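Long-range contacts in UDP-N-acetylglucosamine 2-epimerase (Listeria monocytogenes, PDB 3OT5), which probably catalyses the reversible epimerisation of UDP-N-acetylglucosamine at C2 of the sugar, giving UDP-N-acetylmannosamine: residues I336-L341 against A372-D377; L304-S309 against L324-T329. All coordinates share one frame; numbering follows the deposited sequence.

Contact 1 of 2, residues I336-L341 against A372-D377; sequences IEAGTL and ANPYGD
A water joining Thr340 to Asn373 lies in the plane of the Tyr375 ring, at its edge, 3.2 Å from Tyr375 CD2. It is bonded to Thr340 OG1 at 2.7 Å and donates to Asn373 OD1 at 2.8 Å. The polar atoms of the Asn373 amide have three partners in all: besides the water, OD1 accepts from Tyr375 N, which stands 67° out of the carbonyl plane, and ND2 bonds to Glu314 O. The Tyr375 N bond makes an Asx turn, set within a type I beta turn from Asn373 to Gly376. That turn lies in the loop between helices 362-370 and 380-392 and packs against the end of helix 333-338, where Gly339 breaks the helix with positive phi. No direct hydrogen bond joins the two segments. Ala338 CB sits 3.8 Å from Pro374 CD and also touches Ala372 O. Thr340 and Pro374 reach toward each other, Thr340 OG1 lying 4.0 Å from Pro374 CD. With chi1 at 60°, Thr340 turns OG1 to the water and to Gly335 O and leaves CG2 beside its own backbone N, 3.6 Å from Ala372 O. The hydroxyl of Tyr375 bonds to Glu334 OE1 and Gly335 N, in helix 333-338 just ahead of residues 336-341.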
loop_
_atom_site.group_PDB
_atom_site.type_symbol
_atom_site.label_atom_id
_atom_site.label_comp_id
_atom_site.label_asym_id
_atom_site.label_seq_id
_atom_site.Cartn_x
_atom_site.Cartn_y
_atom_site.Cartn_z
ATOM N N ILE A 336 14.905 4.881 -0.383
ATOM C CA ILE A 336 16.351 4.676 -0.467
ATOM C C ILE A 336 17.100 5.902 0.034
ATOM O O ILE A 336 18.026 5.785 0.834
ATOM C CB ILE A 336 16.793 4.339 -1.902
ATOM C CG1 ILE A 336 16.187 2.994 -2.327
ATOM C CG2 ILE A 336 18.328 4.262 -1.991
ATOM C CD1 ILE A 336 16.555 2.575 -3.727
ATOM N N GLU A 337 16.679 7.074 -0.430
ATOM C CA GLU A 337 17.292 8.333 -0.037
ATOM C C GLU A 337 17.082 8.615 1.457
ATOM O O GLU A 337 17.956 9.185 2.113
ATOM C CB GLU A 337 16.740 9.473 -0.904
ATOM C CG GLU A 337 17.120 9.332 -2.380
ATOM C CD GLU A 337 16.462 10.358 -3.290
ATOM O OE1 GLU A 337 15.425 10.945 -2.904
ATOM O OE2 GLU A 337 16.969 10.553 -4.415
ATOM N N ALA A 338 15.941 8.187 1.993
ATOM C CA ALA A 338 15.636 8.394 3.413
ATOM C C ALA A 338 16.431 7.441 4.290
ATOM O O ALA A 338 16.820 7.794 5.398
ATOM C CB ALA A 338 14.148 8.234 3.676
ATOM N N GLY A 339 16.685 6.234 3.794
ATOM C CA GLY A 339 17.446 5.251 4.554
ATOM C C GLY A 339 16.582 4.181 5.191
ATOM O O GLY A 339 17.089 3.311 5.897
ATOM N N THR A 340 15.274 4.240 4.939
ATOM C CA THR A 340 14.345 3.252 5.469
ATOM C C THR A 340 14.415 1.957 4.666
ATOM O O THR A 340 13.989 0.901 5.146
ATOM C CB THR A 340 12.894 3.748 5.380
ATOM O OG1 THR A 340 12.565 3.993 4.009
ATOM C CG2 THR A 340 12.705 5.022 6.193
ATOM N N LEU A 341 14.938 2.064 3.444
ATOM C CA LEU A 341 15.056 0.958 2.496
ATOM C C LEU A 341 16.452 0.823 1.905
ATOM O O LEU A 341 17.159 1.814 1.743
ATOM C CB LEU A 341 14.166 1.236 1.281
ATOM C CG LEU A 341 12.660 1.482 1.389
ATOM C CD1 LEU A 341 12.130 1.712 0.010
ATOM C CD2 LEU A 341 11.943 0.323 2.028
ATOM N N ALA A 372 13.159 8.537 9.032
ATOM C CA ALA A 372 11.811 9.025 8.744
ATOM C C ALA A 372 11.199 8.397 7.491
ATOM O O ALA A 372 11.766 8.472 6.403
ATOM C CB ALA A 372 11.805 10.563 8.617
ATOM N N ASN A 373 10.027 7.799 7.645
ATOM C CA ASN A 373 9.358 7.175 6.504
ATOM C C ASN A 373 8.899 8.264 5.556
ATOM O O ASN A 373 8.015 9.050 5.894
ATOM C CB ASN A 373 8.174 6.326 6.958
ATOM C CG ASN A 373 7.575 5.491 5.821
ATOM O OD1 ASN A 373 8.076 5.485 4.685
ATOM N ND2 ASN A 373 6.507 4.774 6.133
ATOM N N PRO A 374 9.491 8.319 4.355
ATOM C CA PRO A 374 9.107 9.368 3.418
ATOM C C PRO A 374 7.742 9.168 2.792
ATOM O O PRO A 374 7.243 10.072 2.139
ATOM C CB PRO A 374 10.180 9.263 2.334
ATOM C CG PRO A 374 10.574 7.856 2.343
ATOM C CD PRO A 374 10.480 7.400 3.764
ATOM N N TYR A 375 7.138 8.002 2.993
ATOM C CA TYR A 375 5.835 7.709 2.383
ATOM C C TYR A 375 4.639 8.016 3.282
ATOM O O TYR A 375 3.487 7.845 2.860
ATOM C CB TYR A 375 5.804 6.265 1.901
ATOM C CG TYR A 375 6.907 6.010 0.904
ATOM C CD1 TYR A 375 6.801 6.479 -0.399
ATOM C CD2 TYR A 375 8.055 5.328 1.263
ATOM C CE1 TYR A 375 7.807 6.278 -1.312
ATOM C CE2 TYR A 375 9.076 5.108 0.344
ATOM C CZ TYR A 375 8.940 5.589 -0.942
ATOM O OH TYR A 375 9.934 5.400 -1.867
ATOM N N GLY A 376 4.909 8.484 4.502
ATOM C CA GLY A 376 3.839 8.838 5.429
ATOM C C GLY A 376 4.121 8.562 6.894
ATOM O O GLY A 376 4.932 7.700 7.225
ATOM N N ASP A 377 3.427 9.293 7.761
ATOM C CA ASP A 377 3.551 9.149 9.207
ATOM C C ASP A 377 2.309 8.482 9.806
ATOM O O ASP A 377 2.225 8.312 11.021
ATOM C CB ASP A 377 3.767 10.511 9.870
ATOM C CG ASP A 377 2.603 11.481 9.642
ATOM O OD1 ASP A 377 1.661 11.177 8.861
ATOM O OD2 ASP A 377 2.647 12.575 10.235
HETATM O O HOH W 1 9.926 3.839 3.361
#

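Contact 2 of 2, residues L304-S309 against L324-T329; sequences LVFTDS and LVLRDT
Thr307 O draws two groups of residues 324-329: Leu326 N bonds to it at 2.7 Å with a nearly straight N-H (164°), approaching from above the carbonyl plane, and Val325 CA makes a CA-H...O contact at 3.2 Å. One step back the ladder continues with Thr307 N to Leu324 O at 3.1 Å, an oxygen that Phe306 CA also approaches, and with Leu324 N to Val305 O at 2.8 Å. This alternation is that of a parallel pair, Phe306 standing beside Leu324 and Thr307 beside Val325. Phe306 and Leu324 point the same way from one face and lie alongside each other, tightly enough that Phe306 CE1 is 3.3 Å from Leu324 CD1. A chi1 of -73° places the Phe306 ring beside its own backbone N and within contact of Leu326, whose CD2 is 3.7 Å from Phe306 CD1. Beyond the ladder Leu326 centres an inverse gamma turn, and the Asp308 CB packs on Arg327 CG at 3.8 Å. The Asp308 carboxylate is held by the backbone N atoms of His232 and Arg233, and Arg327 pairs with Glu331. Thr307 OG1 accepts from Ser309 N in an ST turn and bonds to Thr230; Ser309 takes the N-cap position of helix 310-315, its OG making a weak hydrogen bond to Val312 N. The two strands belong to a beta-alpha-beta unit of the Rossmann-like domain. Strand 302-307 lies between strands 225-229 and 323-325 of the parallel sheet, and helices 240-254 and 348-360 pack on the face carrying Phe306 and Leu324.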
loop_
_atom_site.group_PDB
_atom_site.type_symbol
_atom_site.label_atom_id
_atom_site.label_comp_id
_atom_site.label_asym_id
_atom_site.label_seq_id
_atom_site.Cartn_x
_atom_site.Cartn_y
_atom_site.Cartn_z
ATOM N N LEU A 304 13.849 -7.543 10.356
ATOM C CA LEU A 304 14.151 -7.024 9.036
ATOM C C LEU A 304 13.314 -7.805 8.040
ATOM O O LEU A 304 12.832 -8.906 8.325
ATOM C CB LEU A 304 15.659 -7.104 8.715
ATOM C CG LEU A 304 16.262 -8.432 8.259
ATOM C CD1 LEU A 304 15.885 -8.643 6.811
ATOM C CD2 LEU A 304 17.779 -8.457 8.381
ATOM N N VAL A 305 13.116 -7.223 6.874
ATOM C CA VAL A 305 12.311 -7.865 5.852
ATOM C C VAL A 305 12.965 -7.735 4.500
ATOM O O VAL A 305 13.527 -6.691 4.176
ATOM C CB VAL A 305 10.879 -7.256 5.804
ATOM C CG1 VAL A 305 10.939 -5.760 5.674
ATOM C CG2 VAL A 305 10.040 -7.864 4.641
ATOM N N PHE A 306 12.939 -8.826 3.748
ATOM C CA PHE A 306 13.436 -8.878 2.383
ATOM C C PHE A 306 12.200 -8.907 1.535
ATOM O O PHE A 306 11.371 -9.764 1.736
ATOM C CB PHE A 306 14.169 -10.177 2.057
ATOM C CG PHE A 306 15.528 -10.316 2.679
ATOM C CD1 PHE A 306 16.634 -9.717 2.091
ATOM C CD2 PHE A 306 15.723 -11.139 3.786
ATOM C CE1 PHE A 306 17.913 -9.884 2.639
ATOM C CE2 PHE A 306 16.984 -11.313 4.334
ATOM C CZ PHE A 306 18.082 -10.680 3.763
ATOM N N THR A 307 12.092 -8.025 0.551
ATOM C CA THR A 307 10.918 -8.021 -0.278
ATOM C C THR A 307 11.159 -7.341 -1.593
ATOM O O THR A 307 12.147 -6.630 -1.774
ATOM C CB THR A 307 9.758 -7.241 0.421
ATOM O OG1 THR A 307 8.507 -7.496 -0.235
ATOM C CG2 THR A 307 10.039 -5.759 0.420
ATOM N N ASP A 308 10.280 -7.629 -2.536
ATOM C CA ASP A 308 10.291 -6.951 -3.809
ATOM C C ASP A 308 8.906 -6.286 -3.958
ATOM O O ASP A 308 8.537 -5.821 -5.039
ATOM C CB ASP A 308 10.601 -7.899 -4.960
ATOM C CG ASP A 308 9.550 -8.964 -5.148
ATOM O OD1 ASP A 308 8.514 -8.928 -4.451
ATOM O OD2 ASP A 308 9.758 -9.836 -6.020
ATOM N N SER A 309 8.139 -6.263 -2.861
ATOM C CA SER A 309 6.815 -5.643 -2.854
ATOM C C SER A 309 6.864 -4.132 -2.620
ATOM O O SER A 309 7.548 -3.646 -1.715
ATOM C CB SER A 309 5.939 -6.255 -1.761
ATOM O OG SER A 309 4.751 -5.487 -1.596
ATOM N N LEU A 324 15.152 -4.686 3.083
ATOM C CA LEU A 324 16.174 -4.983 2.072
ATOM C C LEU A 324 15.369 -5.341 0.825
ATOM O O LEU A 324 14.637 -6.335 0.806
ATOM C CB LEU A 324 17.106 -6.115 2.502
ATOM C CG LEU A 324 17.973 -5.844 3.747
ATOM C CD1 LEU A 324 18.900 -7.022 4.032
ATOM C CD2 LEU A 324 18.787 -4.573 3.576
ATOM N N VAL A 325 15.481 -4.506 -0.205
ATOM C CA VAL A 325 14.692 -4.682 -1.428
ATOM C C VAL A 325 15.365 -5.577 -2.462
ATOM O O VAL A 325 16.445 -5.279 -2.942
ATOM C CB VAL A 325 14.323 -3.319 -2.023
ATOM C CG1 VAL A 325 13.461 -3.485 -3.289
ATOM C CG2 VAL A 325 13.574 -2.495 -0.966
ATOM N N LEU A 326 14.686 -6.674 -2.792
ATOM C CA LEU A 326 15.189 -7.673 -3.736
ATOM C C LEU A 326 14.898 -7.262 -5.170
ATOM O O LEU A 326 14.137 -7.931 -5.876
ATOM C CB LEU A 326 14.547 -9.027 -3.436
ATOM C CG LEU A 326 14.700 -9.501 -1.988
ATOM C CD1 LEU A 326 14.034 -10.864 -1.772
ATOM C CD2 LEU A 326 16.149 -9.514 -1.562
ATOM N N ARG A 327 15.496 -6.149 -5.589
ATOM C CA ARG A 327 15.289 -5.621 -6.935
ATOM C C ARG A 327 16.505 -4.885 -7.462
ATOM O O ARG A 327 17.313 -4.361 -6.699
ATOM C CB ARG A 327 14.121 -4.624 -6.969
ATOM C CG ARG A 327 12.795 -5.142 -6.476
ATOM C CD ARG A 327 11.697 -4.188 -6.847
ATOM N NE ARG A 327 11.609 -4.078 -8.297
ATOM C CZ ARG A 327 10.805 -3.240 -8.943
ATOM N NH1 ARG A 327 10.003 -2.418 -8.271
ATOM N NH2 ARG A 327 10.807 -3.223 -10.268
ATOM N N ASP A 328 16.604 -4.835 -8.783
ATOM C CA ASP A 328 17.694 -4.141 -9.467
ATOM C C ASP A 328 17.321 -2.687 -9.706
ATOM O O ASP A 328 18.184 -1.824 -9.851
ATOM C CB ASP A 328 17.984 -4.813 -10.805
ATOM C CG ASP A 328 18.565 -6.199 -10.650
ATOM O OD1 ASP A 328 18.323 -7.041 -11.544
ATOM O OD2 ASP A 328 19.257 -6.449 -9.639
ATOM N N THR A 329 16.018 -2.435 -9.751
ATOM C CA THR A 329 15.473 -1.109 -9.977
ATOM C C THR A 329 14.340 -0.886 -8.989
ATOM O O THR A 329 13.927 -1.815 -8.293
ATOM C CB THR A 329 14.916 -0.985 -11.403
ATOM O OG1 THR A 329 13.938 -2.010 -11.616
ATOM C CG2 THR A 329 16.025 -1.138 -12.438
#

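In the fold
Along the chain the two contacts come in series, with neither loop enclosing the other. Contact 2 opens on strand 302-307, and the chain passes through helix 310-315 before strand 323-325 returns beside the first, closing a loop of 14 residues. Helix 333-338 follows and opens contact 1. From there the chain adds strand 341-343 at the edge of the sheet and runs through helices 348-360 and 362-370 before residues 372-377 come back to the end of helix 333-338. Contact 2 thus binds neighbouring strands within the sheet, whereas contact 1 ties the C-terminal end of helix 333-338 to the loop leading into helix 380-392, the centres of the two contacts being about 14 Å apart.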